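Local coordinates for protein 3'-5' exonuclease crn-4 (Caenorhabditis elegans, PDB 5DK5) that degrades RNA and DNA from the 3' end as a DEDDh-family exonuclease and takes part in apoptotic DNA degradation, at residues 46-51 and 58-63; 133-138 and 303-308; 157-162 and 177-182. All coordinates share one frame; numbering follows the deposited sequence.

Contact 1: residues 46-51 and 58-63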
loop_
_atom_site.group_PDB
_atom_site.type_symbol
_atom_site.label_atom_id
_atom_site.label_comp_id
_atom_site.label_asym_id
_atom_site.label_seq_id
_atom_site.Cartn_x
_atom_site.Cartn_y
_atom_site.Cartn_z
ATOM N N ILE B 46 -3.637 -6.473 -23.800
ATOM C CA ILE B 46 -3.095 -6.466 -25.156
ATOM C C ILE B 46 -4.225 -6.545 -26.180
ATOM O O ILE B 46 -5.217 -7.243 -25.970
ATOM C CB ILE B 46 -2.116 -7.642 -25.395
ATOM C CG1 ILE B 46 -0.953 -7.589 -24.399
ATOM C CG2 ILE B 46 -1.578 -7.613 -26.829
ATOM C CD1 ILE B 46 -0.031 -8.796 -24.457
ATOM N N VAL B 47 -4.071 -5.809 -27.278
ATOM C CA VAL B 47 -4.952 -5.936 -28.433
ATOM C C VAL B 47 -4.097 -6.017 -29.693
ATOM O O VAL B 47 -3.097 -5.311 -29.825
ATOM C CB VAL B 47 -5.951 -4.761 -28.542
ATOM C CG1 VAL B 47 -5.224 -3.442 -28.752
ATOM C CG2 VAL B 47 -6.947 -5.010 -29.669
ATOM N N ALA B 48 -4.495 -6.890 -30.613
ATOM C CA ALA B 48 -3.713 -7.141 -31.816
ATOM C C ALA B 48 -4.151 -6.235 -32.963
ATOM O O ALA B 48 -5.334 -5.929 -33.109
ATOM C CB ALA B 48 -3.835 -8.599 -32.219
ATOM N N TYR B 49 -3.182 -5.805 -33.765
ATOM C CA TYR B 49 -3.455 -5.025 -34.968
ATOM C C TYR B 49 -2.889 -5.726 -36.195
ATOM O O TYR B 49 -1.699 -6.037 -36.253
ATOM C CB TYR B 49 -2.870 -3.619 -34.848
ATOM C CG TYR B 49 -2.993 -2.804 -36.114
ATOM C CD1 TYR B 49 -4.219 -2.291 -36.517
ATOM C CD2 TYR B 49 -1.883 -2.543 -36.904
ATOM C CE1 TYR B 49 -4.336 -1.546 -37.675
ATOM C CE2 TYR B 49 -1.991 -1.797 -38.062
ATOM C CZ TYR B 49 -3.218 -1.302 -38.442
ATOM O OH TYR B 49 -3.330 -0.560 -39.591
ATOM N N ASP B 50 -3.758 -5.975 -37.170
ATOM C CA ASP B 50 -3.369 -6.626 -38.415
ATOM C C ASP B 50 -2.844 -5.573 -39.387
ATOM O O ASP B 50 -3.608 -4.759 -39.905
ATOM C CB ASP B 50 -4.564 -7.382 -39.007
ATOM C CG ASP B 50 -4.191 -8.235 -40.210
ATOM O OD1 ASP B 50 -3.514 -7.730 -41.126
ATOM O OD2 ASP B 50 -4.585 -9.419 -40.241
ATOM N N VAL B 51 -1.536 -5.590 -39.628
ATOM C CA VAL B 51 -0.902 -4.540 -40.419
ATOM C C VAL B 51 -1.263 -4.627 -41.907
ATOM O O VAL B 51 -1.694 -3.632 -42.483
ATOM C CB VAL B 51 0.639 -4.563 -40.255
ATOM C CG1 VAL B 51 1.304 -3.565 -41.203
ATOM C CG2 VAL B 51 1.018 -4.265 -38.816
ATOM N N GLU B 58 -10.125 -6.603 -32.101
ATOM C CA GLU B 58 -10.556 -6.566 -30.710
ATOM C C GLU B 58 -10.906 -7.967 -30.217
ATOM O O GLU B 58 -10.890 -8.233 -29.015
ATOM C CB GLU B 58 -11.754 -5.630 -30.543
ATOM C CG GLU B 58 -11.462 -4.189 -30.945
ATOM C CD GLU B 58 -12.561 -3.220 -30.543
ATOM O OE1 GLU B 58 -12.558 -2.077 -31.051
ATOM O OE2 GLU B 58 -13.423 -3.592 -29.717
ATOM N N ASP B 59 -11.219 -8.858 -31.152
ATOM C CA ASP B 59 -11.501 -10.252 -30.827
ATOM C C ASP B 59 -10.221 -10.993 -30.444
ATOM O O ASP B 59 -10.267 -12.006 -29.745
ATOM C CB ASP B 59 -12.184 -10.951 -32.004
ATOM C CG ASP B 59 -11.396 -10.827 -33.294
ATOM O OD1 ASP B 59 -10.732 -9.787 -33.491
ATOM O OD2 ASP B 59 -11.444 -11.767 -34.114
ATOM N N ILE B 60 -9.085 -10.484 -30.913
ATOM C CA ILE B 60 -7.783 -11.023 -30.538
ATOM C C ILE B 60 -7.172 -10.142 -29.457
ATOM O O ILE B 60 -6.517 -9.142 -29.755
ATOM C CB ILE B 60 -6.821 -11.109 -31.738
ATOM C CG1 ILE B 60 -7.465 -11.898 -32.882
ATOM C CG2 ILE B 60 -5.498 -11.750 -31.306
ATOM C CD1 ILE B 60 -6.621 -11.968 -34.141
ATOM N N SER B 61 -7.389 -10.519 -28.203
ATOM C CA SER B 61 -6.929 -9.716 -27.082
ATOM C C SER B 61 -6.589 -10.563 -25.864
ATOM O O SER B 61 -7.110 -11.665 -25.683
ATOM C CB SER B 61 -7.992 -8.682 -26.708
ATOM O OG SER B 61 -9.247 -9.302 -26.498
ATOM N N PHE B 62 -5.695 -10.023 -25.043
ATOM C CA PHE B 62 -5.326 -10.606 -23.764
ATOM C C PHE B 62 -5.607 -9.568 -22.687
ATOM O O PHE B 62 -5.108 -8.449 -22.769
ATOM C CB PHE B 62 -3.853 -11.009 -23.762
ATOM C CG PHE B 62 -3.408 -11.692 -22.503
ATOM C CD1 PHE B 62 -3.529 -13.063 -22.367
ATOM C CD2 PHE B 62 -2.860 -10.964 -21.460
ATOM C CE1 PHE B 62 -3.119 -13.698 -21.213
ATOM C CE2 PHE B 62 -2.446 -11.594 -20.303
ATOM C CZ PHE B 62 -2.575 -12.963 -20.180
ATOM N N ASN B 63 -6.408 -9.930 -21.691
ATOM C CA ASN B 63 -6.822 -8.977 -20.665
ATOM C C ASN B 63 -7.029 -9.657 -19.316
ATOM O O ASN B 63 -8.068 -10.270 -19.068
ATOM C CB ASN B 63 -8.101 -8.258 -21.097
ATOM C CG ASN B 63 -8.455 -7.096 -20.187
ATOM O OD1 ASN B 63 -7.668 -6.701 -19.326
ATOM N ND2 ASN B 63 -9.643 -6.537 -20.380
#
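Ile46 and Phe62 face each other as an antiparallel hydrogen-bonded pair, and their backbones bond in both directions. Ile46 N gives its hydrogen to Phe62 O at 2.7 Å. The return bond, Phe62 N to Ile46 O, measures 3.0 Å. One residue on, Val47 and Ser61 form a non-hydrogen-bonded pair. The backbones come close here, and Ile46 O lies 3.2 Å from Ser61 CA. A third bond follows, from Ala48 N to Ile60 O at 3.1 Å.

The side chains add small apolar touches. Ile46 CB meets Phe62 CB at 4.1 Å on one face of the sheet. Phe62 CG is anti to the backbone N (chi1 -177°), and the ring turns from Ile46 toward helix 95-109, where it meets Trp105. Ala48 CB packs on the CG2 branch of Ile60 at 3.7 Å. On the face that carries Val47 and Ser61, Val47 CG2 rests 4.1 Å from Glu58 CA. Behind this first shell, the chain turns a corner at residues 58 to 60. Ser61 OG braces the turn by donating to Glu58 O at 3.2 Å. Its chi1 of 53° sets OG between the backbone N and the carbonyl carbon.

Strand segments 46-50 and 61-63 run antiparallel, at 171°, within the beta hairpin of strands 41-50 and 55-65. Strand 55-65 is the outermost of the mixed sheet within this chain. Strand 20-28, which carries the magnesium ligand Asp25, lies on the other side of strand 41-50. Helix 95-109 covers the face of Ile46 and Phe62 through Phe102 and Trp105. Helix 191-207 covers the other face, where Cys195 touches Val47.

Contact 2: residues 133-138 and 303-308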
loop_
_atom_site.group_PDB
_atom_site.type_symbol
_atom_site.label_atom_id
_atom_site.label_comp_id
_atom_site.label_asym_id
_atom_site.label_seq_id
_atom_site.Cartn_x
_atom_site.Cartn_y
_atom_site.Cartn_z
ATOM N N GLN B 133 8.966 -5.444 -12.671
ATOM C CA GLN B 133 8.123 -6.579 -12.317
ATOM C C GLN B 133 8.855 -7.897 -12.570
ATOM O O GLN B 133 8.708 -8.851 -11.804
ATOM C CB GLN B 133 6.812 -6.540 -13.106
ATOM C CG GLN B 133 5.844 -7.671 -12.785
ATOM C CD GLN B 133 5.379 -7.651 -11.343
ATOM O OE1 GLN B 133 4.622 -6.768 -10.934
ATOM N NE2 GLN B 133 5.830 -8.625 -10.562
ATOM N N MET B 134 9.645 -7.942 -13.640
ATOM C CA MET B 134 10.423 -9.135 -13.966
ATOM C C MET B 134 11.430 -9.430 -12.860
ATOM O O MET B 134 11.702 -10.589 -12.551
ATOM C CB MET B 134 11.156 -8.968 -15.301
ATOM C CG MET B 134 10.263 -8.971 -16.539
ATOM S SD MET B 134 9.258 -10.441 -16.766
ATOM C CE MET B 134 8.382 -9.968 -18.251
ATOM N N LYS B 135 11.982 -8.375 -12.270
ATOM C CA LYS B 135 12.928 -8.522 -11.170
ATOM C C LYS B 135 12.226 -9.078 -9.939
ATOM O O LYS B 135 12.736 -9.989 -9.288
ATOM C CB LYS B 135 13.588 -7.181 -10.838
ATOM C CG LYS B 135 14.600 -7.236 -9.695
ATOM C CD LYS B 135 15.824 -8.050 -10.079
ATOM C CE LYS B 135 16.878 -8.032 -8.986
ATOM N NZ LYS B 135 16.398 -8.686 -7.742
ATOM N N LEU B 136 11.060 -8.522 -9.620
ATOM C CA LEU B 136 10.278 -8.989 -8.480
ATOM C C LEU B 136 9.929 -10.466 -8.627
ATOM O O LEU B 136 9.998 -11.231 -7.665
ATOM C CB LEU B 136 8.992 -8.173 -8.327
ATOM C CG LEU B 136 9.120 -6.678 -8.031
ATOM C CD1 LEU B 136 7.739 -6.074 -7.838
ATOM C CD2 LEU B 136 9.991 -6.430 -6.812
ATOM N N SER B 137 9.560 -10.860 -9.841
ATOM C CA SER B 137 9.135 -12.227 -10.114
ATOM C C SER B 137 10.310 -13.139 -10.453
ATOM O O SER B 137 10.128 -14.337 -10.674
ATOM C CB SER B 137 8.126 -12.235 -11.259
ATOM O OG SER B 137 7.054 -11.351 -10.983
ATOM N N ASN B 138 11.510 -12.569 -10.488
ATOM C CA ASN B 138 12.712 -13.309 -10.865
ATOM C C ASN B 138 12.550 -13.992 -12.221
ATOM O O ASN B 138 12.899 -15.162 -12.391
ATOM C CB ASN B 138 13.066 -14.344 -9.796
ATOM C CG ASN B 138 14.441 -14.956 -10.013
ATOM O OD1 ASN B 138 15.309 -14.350 -10.640
ATOM N ND2 ASN B 138 14.636 -16.170 -9.510
ATOM N N LYS B 303 15.656 -1.321 -2.769
ATOM C CA LYS B 303 15.949 -2.188 -1.636
ATOM C C LYS B 303 15.029 -3.403 -1.597
ATOM O O LYS B 303 15.478 -4.526 -1.382
ATOM C CB LYS B 303 15.822 -1.406 -0.327
ATOM C CG LYS B 303 16.575 -2.014 0.845
ATOM C CD LYS B 303 18.073 -1.816 0.692
ATOM C CE LYS B 303 18.823 -2.209 1.951
ATOM N NZ LYS B 303 20.282 -1.938 1.829
ATOM N N ILE B 304 13.737 -3.172 -1.804
ATOM C CA ILE B 304 12.748 -4.235 -1.675
ATOM C C ILE B 304 12.772 -5.189 -2.871
ATOM O O ILE B 304 12.374 -6.348 -2.753
ATOM C CB ILE B 304 11.321 -3.655 -1.501
ATOM C CG1 ILE B 304 10.391 -4.707 -0.889
ATOM C CG2 ILE B 304 10.772 -3.125 -2.826
ATOM C CD1 ILE B 304 9.054 -4.154 -0.438
ATOM N N ALA B 305 13.236 -4.703 -4.019
ATOM C CA ALA B 305 13.364 -5.542 -5.208
ATOM C C ALA B 305 14.666 -6.340 -5.181
ATOM O O ALA B 305 14.844 -7.278 -5.959
ATOM C CB ALA B 305 13.293 -4.694 -6.470
ATOM N N GLY B 306 15.579 -5.956 -4.294
ATOM C CA GLY B 306 16.821 -6.686 -4.104
ATOM C C GLY B 306 17.950 -6.244 -5.018
ATOM O O GLY B 306 18.818 -7.045 -5.363
ATOM N N TYR B 307 17.947 -4.975 -5.411
ATOM C CA TYR B 307 19.043 -4.431 -6.207
ATOM C C TYR B 307 20.238 -4.123 -5.313
ATOM O O TYR B 307 21.373 -4.057 -5.782
ATOM C CB TYR B 307 18.602 -3.177 -6.963
ATOM C CG TYR B 307 17.723 -3.475 -8.157
ATOM C CD1 TYR B 307 18.252 -4.045 -9.307
ATOM C CD2 TYR B 307 16.366 -3.186 -8.136
ATOM C CE1 TYR B 307 17.454 -4.322 -10.402
ATOM C CE2 TYR B 307 15.559 -3.458 -9.228
ATOM C CZ TYR B 307 16.109 -4.025 -10.356
ATOM O OH TYR B 307 15.305 -4.297 -11.440
ATOM N N TYR B 308 19.973 -3.934 -4.022
ATOM C CA TYR B 308 21.033 -3.778 -3.033
ATOM C C TYR B 308 20.489 -4.002 -1.630
ATOM O O TYR B 308 19.307 -4.303 -1.455
ATOM C CB TYR B 308 21.674 -2.393 -3.139
ATOM C CG TYR B 308 20.900 -1.280 -2.463
ATOM C CD1 TYR B 308 19.723 -0.790 -3.011
ATOM C CD2 TYR B 308 21.362 -0.706 -1.287
ATOM C CE1 TYR B 308 19.023 0.234 -2.400
ATOM C CE2 TYR B 308 20.671 0.319 -0.669
ATOM C CZ TYR B 308 19.503 0.786 -1.231
ATOM O OH TYR B 308 18.814 1.805 -0.617
ATOM O OXT TYR B 308 21.215 -3.893 -0.642
HETATM O O HOH W 1 13.528 -9.951 -6.165
#
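The Tyr307 ring carries Lys135 on one face. Lys135 CE stands 4.0 Å above the ring plane of Tyr307, offset toward the rim, and makes a CH-pi contact. Lys135 CG lies 3.6 Å from Tyr307 CZ, and Lys135 CB lies 3.4 Å from Tyr307 OH. The lysine chain and the tyrosine side chain run past one another in opposite senses. Any cation-pi attraction is weak, since the ammonium group is far from the ring centre.

The lysine chain bends at chi2 (67°) and again at chi4 (64°), the second bend placing NZ. There Lys135 NZ donates to Ala305 O at 2.8 Å. This carbonyl belongs to the last turn of helix 300-305, which ends in a Schellman motif with Gly306 at positive phi. A water also donates to Ala305 O, at 3.0 Å, and links it to Lys135 O. An alanine in place of Lys135 would probably leave Ala305 O with the water but without its ammonium partner, and remove the CG, CD and CE packing on the Tyr307 ring, while the CB contact with Tyr307 OH would remain.

Beside this polar link, Leu136 CD2 packs on Ala305 CB at 3.7 Å. Tyr132, one turn earlier on helix 124-136, also touches Ala305.

Contact 3: residues 157-162 and 177-182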
loop_
_atom_site.group_PDB
_atom_site.type_symbol
_atom_site.label_atom_id
_atom_site.label_comp_id
_atom_site.label_asym_id
_atom_site.label_seq_id
_atom_site.Cartn_x
_atom_site.Cartn_y
_atom_site.Cartn_z
ATOM N N ASN B 157 7.856 12.682 -34.498
ATOM C CA ASN B 157 8.398 12.834 -35.843
ATOM C C ASN B 157 7.318 13.226 -36.844
ATOM O O ASN B 157 7.551 14.046 -37.731
ATOM C CB ASN B 157 9.079 11.540 -36.296
ATOM C CG ASN B 157 10.254 11.159 -35.416
ATOM O OD1 ASN B 157 10.828 12.002 -34.726
ATOM N ND2 ASN B 157 10.622 9.882 -35.441
ATOM N N GLU B 158 6.137 12.636 -36.696
ATOM C CA GLU B 158 5.010 12.946 -37.567
ATOM C C GLU B 158 4.555 14.391 -37.394
ATOM O O GLU B 158 4.006 14.992 -38.318
ATOM C CB GLU B 158 3.841 12.000 -37.284
ATOM C CG GLU B 158 3.992 10.621 -37.902
ATOM C CD GLU B 158 3.983 10.659 -39.418
ATOM O OE1 GLU B 158 2.909 10.917 -40.000
ATOM O OE2 GLU B 158 5.050 10.434 -40.027
ATOM N N MET B 159 4.786 14.943 -36.208
ATOM C CA MET B 159 4.318 16.285 -35.886
ATOM C C MET B 159 5.142 17.348 -36.610
ATOM O O MET B 159 4.595 18.330 -37.109
ATOM C CB MET B 159 4.369 16.509 -34.375
ATOM C CG MET B 159 3.393 17.558 -33.871
ATOM S SD MET B 159 2.936 17.281 -32.149
ATOM C CE MET B 159 1.771 18.615 -31.883
ATOM N N ASP B 160 6.456 17.149 -36.668
ATOM C CA ASP B 160 7.329 18.052 -37.411
ATOM C C ASP B 160 7.029 17.953 -38.902
ATOM O O ASP B 160 7.093 18.942 -39.631
ATOM C CB ASP B 160 8.800 17.724 -37.149
ATOM C CG ASP B 160 9.171 17.828 -35.681
ATOM O OD1 ASP B 160 8.415 18.467 -34.918
ATOM O OD2 ASP B 160 10.221 17.275 -35.292
ATOM N N ARG B 161 6.698 16.743 -39.335
ATOM C CA ARG B 161 6.446 16.451 -40.741
ATOM C C ARG B 161 5.158 17.102 -41.252
ATOM O O ARG B 161 5.136 17.658 -42.351
ATOM C CB ARG B 161 6.404 14.932 -40.937
ATOM C CG ARG B 161 5.698 14.436 -42.190
ATOM C CD ARG B 161 5.743 12.918 -42.237
ATOM N NE ARG B 161 4.963 12.360 -43.340
ATOM C CZ ARG B 161 3.679 12.016 -43.269
ATOM N NH1 ARG B 161 2.992 12.171 -42.144
ATOM N NH2 ARG B 161 3.075 11.516 -44.337
ATOM N N MET B 162 4.096 17.041 -40.449
ATOM C CA MET B 162 2.792 17.581 -40.842
ATOM C C MET B 162 2.496 18.926 -40.185
ATOM O O MET B 162 1.357 19.390 -40.201
ATOM C CB MET B 162 1.679 16.598 -40.485
ATOM C CG MET B 162 1.805 15.242 -41.143
ATOM S SD MET B 162 0.204 14.435 -41.338
ATOM C CE MET B 162 -0.539 14.715 -39.728
ATOM N N ASN B 177 -4.655 11.871 -29.538
ATOM C CA ASN B 177 -6.069 11.899 -29.893
ATOM C C ASN B 177 -6.524 13.303 -30.285
ATOM O O ASN B 177 -7.380 13.466 -31.156
ATOM C CB ASN B 177 -6.930 11.383 -28.737
ATOM C CG ASN B 177 -7.122 9.874 -28.768
ATOM O OD1 ASN B 177 -6.976 9.233 -29.807
ATOM N ND2 ASN B 177 -7.468 9.304 -27.620
ATOM N N GLU B 178 -5.952 14.314 -29.640
ATOM C CA GLU B 178 -6.311 15.698 -29.926
ATOM C C GLU B 178 -5.724 16.149 -31.261
ATOM O O GLU B 178 -6.329 16.945 -31.978
ATOM C CB GLU B 178 -5.831 16.620 -28.804
ATOM C CG GLU B 178 -6.286 18.068 -28.952
ATOM C CD GLU B 178 -5.851 18.937 -27.788
ATOM O OE1 GLU B 178 -5.109 18.438 -26.915
ATOM O OE2 GLU B 178 -6.251 20.120 -27.744
ATOM N N TYR B 179 -4.544 15.632 -31.590
ATOM C CA TYR B 179 -3.857 16.014 -32.819
ATOM C C TYR B 179 -4.613 15.527 -34.051
ATOM O O TYR B 179 -4.822 16.283 -35.000
ATOM C CB TYR B 179 -2.433 15.455 -32.827
ATOM C CG TYR B 179 -1.611 15.892 -34.019
ATOM C CD1 TYR B 179 -0.854 17.054 -33.975
ATOM C CD2 TYR B 179 -1.590 15.140 -35.186
ATOM C CE1 TYR B 179 -0.100 17.456 -35.061
ATOM C CE2 TYR B 179 -0.839 15.534 -36.277
ATOM C CZ TYR B 179 -0.096 16.694 -36.208
ATOM O OH TYR B 179 0.653 17.092 -37.291
ATOM N N TYR B 180 -5.017 14.260 -34.027
ATOM C CA TYR B 180 -5.739 13.656 -35.142
ATOM C C TYR B 180 -7.249 13.805 -34.975
ATOM O O TYR B 180 -8.024 13.252 -35.757
ATOM C CB TYR B 180 -5.364 12.178 -35.276
ATOM C CG TYR B 180 -3.904 11.951 -35.604
ATOM C CD1 TYR B 180 -3.460 11.952 -36.918
ATOM C CD2 TYR B 180 -2.970 11.741 -34.599
ATOM C CE1 TYR B 180 -2.126 11.748 -37.222
ATOM C CE2 TYR B 180 -1.637 11.536 -34.892
ATOM C CZ TYR B 180 -1.219 11.541 -36.204
ATOM O OH TYR B 180 0.109 11.339 -36.499
ATOM N N ASP B 181 -7.659 14.562 -33.960
ATOM C CA ASP B 181 -9.073 14.792 -33.677
ATOM C C ASP B 181 -9.824 13.468 -33.553
ATOM O O ASP B 181 -10.829 13.245 -34.230
ATOM C CB ASP B 181 -9.703 15.665 -34.768
ATOM C CG ASP B 181 -11.012 16.300 -34.328
ATOM O OD1 ASP B 181 -11.637 15.799 -33.369
ATOM O OD2 ASP B 181 -11.417 17.310 -34.943
ATOM N N LEU B 182 -9.318 12.592 -32.690
ATOM C CA LEU B 182 -9.943 11.300 -32.442
ATOM C C LEU B 182 -10.738 11.342 -31.139
ATOM O O LEU B 182 -10.242 11.846 -30.132
ATOM C CB LEU B 182 -8.888 10.196 -32.377
ATOM C CG LEU B 182 -8.115 9.914 -33.667
ATOM C CD1 LEU B 182 -6.985 8.936 -33.399
ATOM C CD2 LEU B 182 -9.039 9.375 -34.749
#
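This is a buried, mainly apolar contact between the C-terminal ends of helices 151-161 and 172-179, away from the metal sites. Tyr179 is its main element, reaching from its helix between Met159 and Met162. Its CG is anti to the backbone N (chi1 -176°), and the ring extends toward residues 157-162.

Met159 CG touches Tyr179 CE1 at 3.7 Å, and Met159 CE lies as close to Tyr179 CD1. Met159 SD stands obliquely to the ring, 4.9 Å from the Tyr179 centroid and 45° off the ring normal. This is a Met-aromatic contact. Met162 approaches the other long side of the ring. Its CE sits at the edge, in the ring plane, 3.6 Å from Tyr179 CE2. The bend at chi3 (-45°) puts the methyl there. Met162 CB lies 3.4 Å from Tyr179 OH. That hydroxyl is hydrogen-bonded to Gly163 O, just past Met162, so the ring is held at its polar end as well.

Tyr180 packs against its neighbour, with Tyr179 CD2 over the centre of its ring. Tyr180 OH ends 3.9 Å from Glu158 CB. It is buried with no polar partner in the model. The Glu158 carboxylate pairs with Arg161 of its own helix.

Helix 172-179 closes with a Schellman motif, in which Asp181 has positive phi. Around the contact, Phe155 of helix 151-161 meets the Tyr179 ring edge-to-face, and Lys165 makes a cation-pi contact with it. Leu167 touches Met159. Helix 191-207 backs Tyr180 through Arg204 and Met205.

In the fold
From the N terminus, contact 1 closes first. It joins strands 41-50 and 55-65 into a hairpin at one border of the central sheet. Contact 2 opens next, at the end of helix 124-136, but closes only at the C terminus, on helix 300-305. Contact 3 opens and closes within that long loop, linking the ends of helices 151-161 and 172-179. Contacts 1 and 3 thus tie together local parts of the exonuclease fold, while contact 2 brings the chain's end back to it. Contacts 2 and 3 lie on opposite sides of the chain's centre, their own centres about 38 Å apart. No two of the three contacts touch.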